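Local coordinates for protein putative acetamidase/formamidase (PDB 5UBU) that probably hydrolyses carbon-nitrogen bonds, other than peptide bonds, in linear amides, and holds bound sodium ions, at residues Phe292-Gln296 with Trp297-Met301. Sequence-based numbering, arbitrary orientation.
Sequences FGFEQ and WDAYM
Glu-295 caps the start of helix 296-306 by turning its carboxylate back over Trp-297 and Asp-298; it is the N-cap residue, in the short loop that joins helix 273-291 to helix 296-306. Glu-295 OE1 accepts from Asp-298 N at 2.9 Å and Glu-295 OE2 from Trp-297 N at 3.2 Å, so one carboxylate serves two amides of the first turn. Both donors approach from above the carboxylate plane. Glutamate can do this because its chain, with CG anti to the backbone N, bends sharply at chi2 (-79°) and folds back on the helix end; its negative charge would also probably suit the positive end of the helix dipole.

The carboxylate also meets the indole, whose plane is turned 52° from its own, with Glu-295 OE2 3.3 Å from Trp-297 CD1. Gln-296 runs alongside the indole, its amide plane turned 64° from the ring. The long, straight glutamine chain is what reaches the benzo end, where Gln-296 OE1 stands over one face, offset toward the rim and 3.2 Å from Trp-297 CH2. Leu-138 of a third subunit packs on both residues.

Phe-294 precedes the cap and brings its CD2 to 4.0 Å from Ala-299 CB, where a small methyl lets the ring lie close to the helix. The same ring makes a cation-pi contact with Arg-161 of a second subunit, and Asp-298 OD1 is hydrogen-bonded to NE1 of Trp-158 of the second subunit, so this helix start lies at a subunit interface. Regular helical bonding starts at the cap residue, with Ala-299 N donating to Glu-295 O at 3.0 Å, and Tyr-300 N follows by donating to Gln-296 O, also at 3.0 Å.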
loop_
_atom_site.group_PDB
_atom_site.type_symbol
_atom_site.label_atom_id
_atom_site.label_comp_id
_atom_site.label_asym_id
_atom_site.label_seq_id
_atom_site.Cartn_x
_atom_site.Cartn_y
_atom_site.Cartn_z
ATOM N N PHE B 292 11.249 0.663 30.079
ATOM C CA PHE B 292 11.584 -0.707 30.535
ATOM C C PHE B 292 13.050 -1.141 30.353
ATOM O O PHE B 292 13.347 -2.326 30.218
ATOM C CB PHE B 292 10.610 -1.710 29.893
ATOM C CG PHE B 292 9.159 -1.398 30.172
ATOM C CD1 PHE B 292 8.570 -1.783 31.370
ATOM C CD2 PHE B 292 8.384 -0.721 29.240
ATOM C CE1 PHE B 292 7.239 -1.495 31.637
ATOM C CE2 PHE B 292 7.050 -0.438 29.499
ATOM C CZ PHE B 292 6.479 -0.824 30.700
ATOM N N GLY B 293 13.958 -0.168 30.364
ATOM C CA GLY B 293 15.399 -0.422 30.264
ATOM C C GLY B 293 15.981 -1.201 29.094
ATOM O O GLY B 293 17.098 -1.716 29.194
ATOM N N PHE B 294 15.252 -1.294 27.990
ATOM C CA PHE B 294 15.768 -1.995 26.818
ATOM C C PHE B 294 16.739 -1.143 26.017
ATOM O O PHE B 294 16.656 0.078 26.022
ATOM C CB PHE B 294 14.634 -2.403 25.865
ATOM C CG PHE B 294 13.861 -3.613 26.298
ATOM C CD1 PHE B 294 12.868 -3.521 27.262
ATOM C CD2 PHE B 294 14.101 -4.847 25.702
ATOM C CE1 PHE B 294 12.150 -4.646 27.646
ATOM C CE2 PHE B 294 13.382 -5.967 26.075
ATOM C CZ PHE B 294 12.409 -5.870 27.050
ATOM N N GLU B 295 17.675 -1.811 25.348
ATOM C CA GLU B 295 18.600 -1.155 24.432
ATOM C C GLU B 295 17.805 -1.277 23.115
ATOM O O GLU B 295 17.164 -2.308 22.869
ATOM C CB GLU B 295 19.958 -1.863 24.419
ATOM C CG GLU B 295 21.001 -1.277 23.468
ATOM C CD GLU B 295 20.819 -1.687 22.014
ATOM O OE1 GLU B 295 20.563 -2.886 21.742
ATOM O OE2 GLU B 295 20.983 -0.813 21.132
ATOM N N GLN B 296 17.817 -0.235 22.291
ATOM C CA GLN B 296 17.000 -0.218 21.057
ATOM C C GLN B 296 17.114 -1.422 20.121
ATOM O O GLN B 296 16.103 -2.017 19.783
ATOM C CB GLN B 296 17.266 1.046 20.237
ATOM C CG GLN B 296 16.200 1.303 19.183
ATOM C CD GLN B 296 16.525 2.463 18.292
ATOM O OE1 GLN B 296 17.476 2.434 17.524
ATOM N NE2 GLN B 296 15.697 3.472 18.346
ATOM N N TRP B 297 18.329 -1.763 19.700
ATOM C CA TRP B 297 18.506 -2.881 18.758
ATOM C C TRP B 297 18.137 -4.224 19.357
ATOM O O TRP B 297 17.647 -5.090 18.643
ATOM C CB TRP B 297 19.913 -2.922 18.145
ATOM C CG TRP B 297 20.326 -1.611 17.558
ATOM C CD1 TRP B 297 21.423 -0.886 17.896
ATOM C CD2 TRP B 297 19.597 -0.821 16.608
ATOM N NE1 TRP B 297 21.466 0.277 17.168
ATOM C CE2 TRP B 297 20.346 0.352 16.384
ATOM C CE3 TRP B 297 18.392 -0.996 15.913
ATOM C CZ2 TRP B 297 19.929 1.352 15.499
ATOM C CZ3 TRP B 297 17.983 0.001 15.027
ATOM C CH2 TRP B 297 18.754 1.159 14.830
ATOM N N ASP B 298 18.353 -4.394 20.658
ATOM C CA ASP B 298 17.992 -5.641 21.318
ATOM C C ASP B 298 16.468 -5.766 21.310
ATOM O O ASP B 298 15.940 -6.839 21.038
ATOM C CB ASP B 298 18.498 -5.685 22.760
ATOM C CG ASP B 298 18.174 -7.003 23.449
ATOM O OD1 ASP B 298 18.454 -8.079 22.875
ATOM O OD2 ASP B 298 17.664 -6.957 24.580
ATOM N N ALA B 299 15.775 -4.665 21.607
ATOM C CA ALA B 299 14.307 -4.651 21.627
ATOM C C ALA B 299 13.740 -5.009 20.262
ATOM O O ALA B 299 12.793 -5.786 20.166
ATOM C CB ALA B 299 13.790 -3.287 22.049
ATOM N N TYR B 300 14.330 -4.424 19.219
ATOM C CA TYR B 300 13.931 -4.656 17.829
ATOM C C TYR B 300 14.083 -6.127 17.446
ATOM O O TYR B 300 13.149 -6.745 16.926
ATOM C CB TYR B 300 14.773 -3.741 16.930
ATOM C CG TYR B 300 14.568 -3.820 15.429
ATOM C CD1 TYR B 300 13.306 -3.716 14.864
ATOM C CD2 TYR B 300 15.657 -3.845 14.575
ATOM C CE1 TYR B 300 13.133 -3.738 13.485
ATOM C CE2 TYR B 300 15.495 -3.856 13.203
ATOM C CZ TYR B 300 14.232 -3.789 12.662
ATOM O OH TYR B 300 14.090 -3.799 11.294
HETATM N N MSE B 301 15.245 -6.696 17.744
HETATM C CA MSE B 301 15.519 -8.095 17.426
HETATM C C MSE B 301 14.738 -9.018 18.315
HETATM O O MSE B 301 14.372 -10.102 17.886
HETATM C CB MSE B 301 17.007 -8.377 17.525
HETATM C CG MSE B 301 17.763 -7.610 16.446
HETATM SE SE MSE B 301 19.703 -7.921 16.614
HETATM C CE MSE B 301 19.903 -9.781 16.017
#